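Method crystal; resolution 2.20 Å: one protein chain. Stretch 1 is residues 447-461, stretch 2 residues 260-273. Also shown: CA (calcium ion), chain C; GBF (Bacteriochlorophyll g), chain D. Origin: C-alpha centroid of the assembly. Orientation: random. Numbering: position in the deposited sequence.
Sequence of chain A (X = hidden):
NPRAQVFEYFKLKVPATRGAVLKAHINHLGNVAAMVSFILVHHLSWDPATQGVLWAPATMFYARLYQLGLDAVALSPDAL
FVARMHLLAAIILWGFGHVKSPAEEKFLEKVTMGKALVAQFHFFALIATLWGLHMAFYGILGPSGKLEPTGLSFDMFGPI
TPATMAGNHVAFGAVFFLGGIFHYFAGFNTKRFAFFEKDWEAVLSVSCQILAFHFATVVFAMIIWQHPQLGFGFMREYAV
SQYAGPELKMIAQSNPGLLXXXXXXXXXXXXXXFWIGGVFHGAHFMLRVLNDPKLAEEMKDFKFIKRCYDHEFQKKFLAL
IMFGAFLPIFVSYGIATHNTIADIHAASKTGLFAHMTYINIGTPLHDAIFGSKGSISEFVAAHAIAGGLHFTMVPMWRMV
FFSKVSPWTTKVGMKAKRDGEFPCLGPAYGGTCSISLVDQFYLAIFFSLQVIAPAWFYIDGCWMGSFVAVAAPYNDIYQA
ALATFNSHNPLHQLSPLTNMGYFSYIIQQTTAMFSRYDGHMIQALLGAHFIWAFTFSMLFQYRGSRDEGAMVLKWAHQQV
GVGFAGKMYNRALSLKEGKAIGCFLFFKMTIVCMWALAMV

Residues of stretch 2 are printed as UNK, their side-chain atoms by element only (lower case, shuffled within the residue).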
# COMPACT_ATOMS: atom_id res chain seq x y z
N PHE A 447 1.49 -11.11 8.39
CA PHE A 447 2.66 -11.84 7.90
C PHE A 447 2.26 -13.03 7.02
O PHE A 447 3.03 -13.46 6.15
CB PHE A 447 3.50 -12.33 9.09
CG PHE A 447 4.42 -11.27 9.73
CD1 PHE A 447 4.30 -9.92 9.45
CD2 PHE A 447 5.41 -11.67 10.60
CE1 PHE A 447 5.16 -8.98 10.05
CE2 PHE A 447 6.27 -10.72 11.21
CZ PHE A 447 6.13 -9.38 10.91
N SER A 448 1.07 -13.60 7.26
CA SER A 448 0.65 -14.81 6.54
C SER A 448 0.49 -14.57 5.06
O SER A 448 0.45 -15.52 4.28
CB SER A 448 -0.65 -15.38 7.12
OG SER A 448 -1.79 -14.61 6.72
N LEU A 449 0.40 -13.31 4.64
CA LEU A 449 0.47 -12.99 3.22
C LEU A 449 1.76 -13.43 2.56
O LEU A 449 1.76 -13.62 1.33
CB LEU A 449 0.27 -11.50 2.98
CG LEU A 449 -1.10 -11.02 3.44
CD1 LEU A 449 -1.22 -9.53 3.34
CD2 LEU A 449 -2.23 -11.67 2.63
N GLN A 450 2.87 -13.59 3.31
CA GLN A 450 4.08 -14.15 2.74
C GLN A 450 4.00 -15.65 2.48
O GLN A 450 4.92 -16.21 1.86
CB GLN A 450 5.27 -13.84 3.68
CG GLN A 450 5.61 -12.40 3.72
CD GLN A 450 5.65 -11.85 2.35
OE1 GLN A 450 4.72 -11.18 1.91
NE2 GLN A 450 6.69 -12.20 1.61
N VAL A 451 2.96 -16.31 2.96
CA VAL A 451 2.65 -17.68 2.58
C VAL A 451 1.64 -17.71 1.43
O VAL A 451 1.86 -18.35 0.40
CB VAL A 451 2.11 -18.46 3.80
CG1 VAL A 451 1.75 -19.87 3.42
CG2 VAL A 451 3.14 -18.45 4.96
N ILE A 452 0.55 -16.95 1.57
CA ILE A 452 -0.55 -17.02 0.63
C ILE A 452 -0.14 -16.52 -0.75
O ILE A 452 -0.45 -17.14 -1.76
CB ILE A 452 -1.77 -16.25 1.19
CG1 ILE A 452 -2.28 -17.00 2.43
CG2 ILE A 452 -2.92 -16.17 0.15
CD1 ILE A 452 -3.20 -16.16 3.33
N ALA A 453 0.57 -15.39 -0.82
CA ALA A 453 0.82 -14.80 -2.13
C ALA A 453 1.77 -15.66 -2.97
O ALA A 453 1.39 -16.05 -4.09
CB ALA A 453 1.34 -13.38 -1.97
N PRO A 454 2.95 -16.02 -2.50
CA PRO A 454 3.80 -16.90 -3.31
C PRO A 454 3.14 -18.24 -3.65
O PRO A 454 3.40 -18.80 -4.71
CB PRO A 454 5.04 -17.12 -2.42
CG PRO A 454 4.91 -16.20 -1.34
CD PRO A 454 3.57 -15.75 -1.18
N ALA A 455 2.39 -18.81 -2.71
CA ALA A 455 1.69 -20.05 -2.99
C ALA A 455 0.71 -19.86 -4.14
O ALA A 455 0.68 -20.66 -5.08
CB ALA A 455 0.97 -20.54 -1.75
N TRP A 456 -0.05 -18.77 -4.13
CA TRP A 456 -1.00 -18.52 -5.21
C TRP A 456 -0.29 -18.29 -6.54
O TRP A 456 -0.67 -18.89 -7.56
CB TRP A 456 -1.91 -17.32 -4.87
CG TRP A 456 -2.72 -17.00 -6.10
CD1 TRP A 456 -2.53 -15.95 -6.93
CD2 TRP A 456 -3.76 -17.80 -6.70
NE1 TRP A 456 -3.38 -16.03 -8.01
CE2 TRP A 456 -4.15 -17.16 -7.89
CE3 TRP A 456 -4.37 -19.00 -6.35
CZ2 TRP A 456 -5.16 -17.68 -8.74
CZ3 TRP A 456 -5.38 -19.51 -7.19
CH2 TRP A 456 -5.76 -18.85 -8.35
N PHE A 457 0.72 -17.42 -6.56
CA PHE A 457 1.46 -17.18 -7.79
C PHE A 457 2.02 -18.48 -8.34
O PHE A 457 1.92 -18.75 -9.54
CB PHE A 457 2.54 -16.14 -7.57
CG PHE A 457 2.01 -14.75 -7.26
CD1 PHE A 457 0.95 -14.20 -7.98
CD2 PHE A 457 2.54 -14.01 -6.22
CE1 PHE A 457 0.47 -12.92 -7.65
CE2 PHE A 457 2.09 -12.77 -5.92
CZ PHE A 457 1.05 -12.22 -6.62
N TYR A 458 2.53 -19.36 -7.47
CA TYR A 458 3.04 -20.64 -7.96
C TYR A 458 1.91 -21.48 -8.56
O TYR A 458 2.04 -22.02 -9.67
CB TYR A 458 3.74 -21.39 -6.84
CG TYR A 458 4.17 -22.76 -7.25
CD1 TYR A 458 5.33 -22.94 -7.97
CD2 TYR A 458 3.43 -23.87 -6.94
CE1 TYR A 458 5.73 -24.20 -8.39
CE2 TYR A 458 3.83 -25.14 -7.34
CZ TYR A 458 4.97 -25.29 -8.09
OH TYR A 458 5.40 -26.55 -8.51
N ILE A 459 0.81 -21.63 -7.82
CA ILE A 459 -0.26 -22.53 -8.22
C ILE A 459 -0.89 -22.06 -9.53
O ILE A 459 -1.28 -22.88 -10.36
CB ILE A 459 -1.28 -22.63 -7.07
CG1 ILE A 459 -0.74 -23.57 -5.99
CG2 ILE A 459 -2.67 -23.08 -7.56
CD1 ILE A 459 -1.51 -23.47 -4.67
N ASP A 460 -0.97 -20.77 -9.75
CA ASP A 460 -1.52 -20.25 -10.98
C ASP A 460 -0.51 -20.22 -12.13
O ASP A 460 -0.79 -19.58 -13.13
CB ASP A 460 -2.07 -18.85 -10.80
CG ASP A 460 -3.40 -18.64 -11.55
OD1 ASP A 460 -4.13 -19.62 -11.80
OD2 ASP A 460 -3.70 -17.49 -11.92
N GLY A 461 0.64 -20.88 -12.02
CA GLY A 461 1.53 -21.00 -13.16
C GLY A 461 2.47 -19.83 -13.43
O GLY A 461 3.02 -19.76 -14.53
N UNK A 260 -10.97 -25.42 -9.93
CA UNK A 260 -10.16 -26.10 -8.94
C UNK A 260 -9.31 -25.08 -8.17
O UNK A 260 -9.20 -25.12 -6.94
c UNK A 260 -10.05 -28.10 -10.46
c UNK A 260 -9.27 -27.16 -9.59
c UNK A 260 -8.51 -27.94 -8.51
N UNK A 261 -8.68 -24.16 -8.89
CA UNK A 261 -7.82 -23.19 -8.22
C UNK A 261 -8.61 -22.19 -7.39
O UNK A 261 -8.08 -21.68 -6.40
n UNK A 261 -4.87 -22.03 -13.11
c UNK A 261 -5.02 -22.86 -10.81
c UNK A 261 -5.73 -22.65 -12.08
c UNK A 261 -5.92 -23.45 -9.77
c UNK A 261 -6.93 -22.50 -9.24
N UNK A 262 -9.89 -21.94 -7.71
CA UNK A 262 -10.72 -21.14 -6.81
C UNK A 262 -10.96 -21.88 -5.50
O UNK A 262 -10.85 -21.30 -4.41
n UNK A 262 -12.96 -19.17 -10.65
o UNK A 262 -14.30 -19.82 -8.99
c UNK A 262 -11.93 -19.69 -8.51
c UNK A 262 -13.17 -19.58 -9.42
c UNK A 262 -12.05 -20.78 -7.46
N UNK A 263 -11.24 -23.18 -5.58
CA UNK A 263 -11.42 -23.97 -4.37
C UNK A 263 -10.14 -24.03 -3.56
O UNK A 263 -10.17 -24.00 -2.32
c UNK A 263 -11.86 -25.38 -4.73
N UNK A 264 -9.01 -24.14 -4.24
CA UNK A 264 -7.71 -24.21 -3.58
C UNK A 264 -7.44 -22.92 -2.83
O UNK A 264 -7.03 -22.94 -1.66
c UNK A 264 -6.61 -24.50 -4.62
c UNK A 264 -6.68 -25.96 -5.03
c UNK A 264 -5.21 -24.16 -4.06
c UNK A 264 -5.82 -26.30 -6.19
N UNK A 265 -7.68 -21.79 -3.47
CA UNK A 265 -7.42 -20.52 -2.82
C UNK A 265 -8.30 -20.37 -1.60
O UNK A 265 -7.83 -19.94 -0.55
c UNK A 265 -7.59 -19.37 -3.80
c UNK A 265 -5.84 -17.84 -2.64
c UNK A 265 -7.55 -16.95 -4.27
c UNK A 265 -7.30 -17.97 -3.22
N UNK A 266 -9.58 -20.77 -1.70
CA UNK A 266 -10.45 -20.75 -0.54
C UNK A 266 -9.93 -21.58 0.61
O UNK A 266 -9.97 -21.14 1.76
N UNK A 267 -9.42 -22.78 0.33
CA UNK A 267 -8.97 -23.66 1.41
C UNK A 267 -7.60 -23.26 1.96
O UNK A 267 -7.33 -23.48 3.14
n UNK A 267 -12.31 -26.60 1.06
c UNK A 267 -12.32 -25.99 -0.10
c UNK A 267 -10.34 -25.67 0.81
c UNK A 267 -8.96 -25.11 0.94
n UNK A 267 -11.15 -25.40 -0.27
c UNK A 267 -11.09 -26.43 1.65
N UNK A 268 -6.74 -22.68 1.12
CA UNK A 268 -5.48 -22.13 1.59
C UNK A 268 -5.72 -20.99 2.58
O UNK A 268 -5.11 -20.94 3.65
c UNK A 268 -3.46 -20.82 0.68
c UNK A 268 -4.68 -21.64 0.39
c UNK A 268 -2.54 -21.63 1.57
c UNK A 268 -2.81 -20.40 -0.63
N UNK A 269 -6.58 -20.09 2.17
CA UNK A 269 -6.84 -18.92 2.97
C UNK A 269 -7.54 -19.31 4.32
O UNK A 269 -7.15 -18.90 5.39
c UNK A 269 -7.69 -17.82 2.27
c UNK A 269 -7.03 -17.29 1.01
c UNK A 269 -8.06 -16.71 3.23
N UNK A 270 -8.54 -20.16 4.24
CA UNK A 270 -9.29 -20.55 5.44
C UNK A 270 -8.38 -21.37 6.37
O UNK A 270 -8.50 -21.34 7.56
c UNK A 270 -14.13 -19.47 5.05
c UNK A 270 -10.59 -21.37 5.17
s UNK A 270 -12.45 -19.45 5.58
c UNK A 270 -11.70 -20.62 4.47
N UNK A 271 -7.54 -22.19 5.78
CA UNK A 271 -6.61 -22.97 6.59
C UNK A 271 -5.64 -22.08 7.36
O UNK A 271 -5.41 -22.29 8.55
N UNK A 272 -5.11 -21.06 6.70
CA UNK A 272 -4.21 -20.13 7.39
C UNK A 272 -4.95 -19.45 8.53
O UNK A 272 -4.41 -19.25 9.62
c UNK A 272 -2.70 -19.74 5.38
c UNK A 272 -3.65 -19.09 6.41
c UNK A 272 -1.48 -20.37 5.93
c UNK A 272 -2.97 -17.95 7.14
N UNK A 273 -6.19 -19.09 8.24
CA UNK A 273 -7.02 -18.37 9.23
C UNK A 273 -7.29 -19.28 10.48
O UNK A 273 -7.27 -18.83 11.61
c UNK A 273 -8.36 -17.78 8.66
c UNK A 273 -10.94 -15.90 7.82
c UNK A 273 -8.24 -16.60 7.72
s UNK A 273 -9.68 -16.40 6.68
CA CA C . -5.70 -16.78 -13.09
MG GBF D . 6.14 -7.61 0.61
CHA GBF D . 6.12 -5.56 -2.23
CHB GBF D . 9.04 -8.84 -0.42
CHC GBF D . 6.49 -8.79 3.84
CHD GBF D . 3.27 -5.86 1.74
NA GBF D . 7.28 -7.37 -1.02
C1A GBF D . 7.10 -6.67 -2.18
C2A GBF D . 8.06 -6.86 -3.35
C3A GBF D . 9.00 -7.89 -2.71
C4A GBF D . 8.38 -8.07 -1.30
CMA GBF D . 8.95 -9.17 -3.53
CAA GBF D . 8.87 -5.69 -3.92
CBA GBF D . 9.53 -6.10 -5.23
CGA GBF D . 11.02 -6.30 -5.00
O1A GBF D . 11.59 -6.11 -3.92
O2A GBF D . 11.81 -6.62 -6.16
NB GBF D . 7.61 -8.61 1.59
C1B GBF D . 8.69 -9.16 1.00
C2B GBF D . 9.39 -9.94 1.94
C3B GBF D . 8.64 -9.89 3.12
C4B GBF D . 7.53 -9.07 2.84
CMB GBF D . 10.64 -10.70 1.66
CAB GBF D . 8.86 -10.58 4.39
CBB GBF D . 9.66 -11.56 4.62
NC GBF D . 5.19 -7.27 2.42
C1C GBF D . 5.34 -7.94 3.55
C2C GBF D . 4.39 -7.94 4.73
C3C GBF D . 3.50 -7.07 3.95
C4C GBF D . 3.96 -6.73 2.68
CMC GBF D . 3.89 -9.31 5.11
CAC GBF D . 2.20 -6.57 4.44
CBC GBF D . 1.59 -6.83 5.83
ND GBF D . 4.91 -6.19 -0.00
C1D GBF D . 3.89 -5.51 0.47
C2D GBF D . 3.34 -4.22 -0.26
C3D GBF D . 4.29 -4.42 -1.27
C4D GBF D . 5.18 -5.51 -1.17
CMD GBF D . 2.23 -3.29 0.08
CAD GBF D . 4.56 -3.85 -2.60
OBD GBF D . 4.25 -2.71 -3.11
CBD GBF D . 5.74 -4.54 -3.23
CGD GBF D . 5.33 -5.06 -4.60
O1D GBF D . 5.03 -6.22 -4.86
O2D GBF D . 5.21 -4.10 -5.66
CED GBF D . 4.65 -4.50 -6.90
C1 GBF D . 13.21 -6.75 -6.06
C2 GBF D . 13.86 -5.41 -6.04
C3 GBF D . 14.47 -4.92 -7.13
C4 GBF D . 14.44 -5.71 -8.41
C5 GBF D . 15.13 -3.57 -7.08
C6 GBF D . 16.66 -3.64 -7.18
C7 GBF D . 17.24 -4.23 -5.91
C8 GBF D . 18.26 -3.70 -5.22
C9 GBF D . 18.89 -2.41 -5.60
C10 GBF D . 18.72 -4.36 -3.95
C11 GBF D . 17.64 -4.07 -2.92
C12 GBF D . 17.73 -2.61 -2.59
C13 GBF D . 16.66 -1.83 -2.45
C14 GBF D . 16.91 -0.41 -2.10
C15 GBF D . 15.27 -2.29 -2.66
O HOH W 1 4.80 -9.69 -0.14
O HOH W 2 -6.55 -19.03 -12.35
O HOH W 3 -4.70 -18.03 -14.82

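Position 260 carries three carbons, one bearing the other two, and touches nothing on stretch 1; a fork at CB without oxygen is Val260.

Position 261 has four carbons in a row ending in nitrogen, which lies 2.8 Å from Asp460 OD1. That is Lys261, whose NZ gives Asp460 OD1 a hydrogen bond within a salt bridge. Its chain also packs on Ile459, and its backbone O meets the edge of the Trp456 ring, 3.6 Å from Trp456 CZ3.

At 262 three carbons run out, the third carrying one oxygen and one nitrogen: an amide on a two-methylene stem, Gln262. Its CB points away from stretch 1.

A single carbon at 263, out of reach, is Ala263.

Position 264 shows four carbons, forked at the first, one arm two carbons long, and one of them lies 3.8 Å from Ile459 CD1. This is Ile264, and the carbon in contact is its CG2.

Four carbons again at 265, but forked at the second; the CB of 265 is 4.0 Å from Trp456 CZ3, and a carbon at the fork's end lies over one face of that indole. This is Leu265, and the carbon over the ring is CD2.

No side-chain atom follows CA at 266, so it is Gly266; even an ideal CB here would find nothing of stretch 1 nearby.

Position 267 has one carbon and then a five-membered ring of three carbons and two nitrogens, out of reach of stretch 1: His267. Its ND1 donates to Ala263 O at 2.7 Å, one turn back.

Position 268 repeats the four carbons forked at the second and points toward stretch 1, one branch end lying 3.9 Å from Ala455 CB and 4.3 Å from Ile452 CG2. It is Leu268, and that end is CD2.

Three carbons forked at the first, one of them 4.3 Å from Ile452 CG2, mark 269 as Val269; the carbon is CG2.

An unbranched run of two carbons, sulfur and carbon at 270 is Met270, out of reach.

Position 271 is bare, hence Gly271; an ideal CB would be crowded by His267 O at 3.0 Å.

At 272 four carbons fork at the first, with one two-carbon arm. They touch Ser448 CB at 3.5 Å, Ile452 CG1 at 4.0 Å and Val451 CG1 at 4.1 Å: Ile272, through CG2, CG1 and CD1 in that order.

Finally, 273 has two carbons, sulfur and carbon in line, Met273, whose end leads away.

The two helices run nearly antiparallel, at 165°, with axes 10.5 Å apart at closest. Contacting positions on stretch 2 lie on one side of the helix. The central rule is a knob in a hole: Ile452 sits among Leu265, Leu268, Val269 and Ile272. Ala455, a short side chain, meets the branched Leu268, while Trp456 leaves its helix sideways, its ring coming to lie against Leu265 and Lys261. The one hydrogen bond across the stretches is at one end, where Asp460, just past its helix, divides its carboxylate: OD1 takes Lys261 and a water, and OD2 binds calcium at 2.4 Å from the ion CA. The salt bridge thus ties helix 260-273 to a metal site, and apolar packing makes up most of the remainder.

Stretch 2 (260-273) VKQAILGHLVMGIM
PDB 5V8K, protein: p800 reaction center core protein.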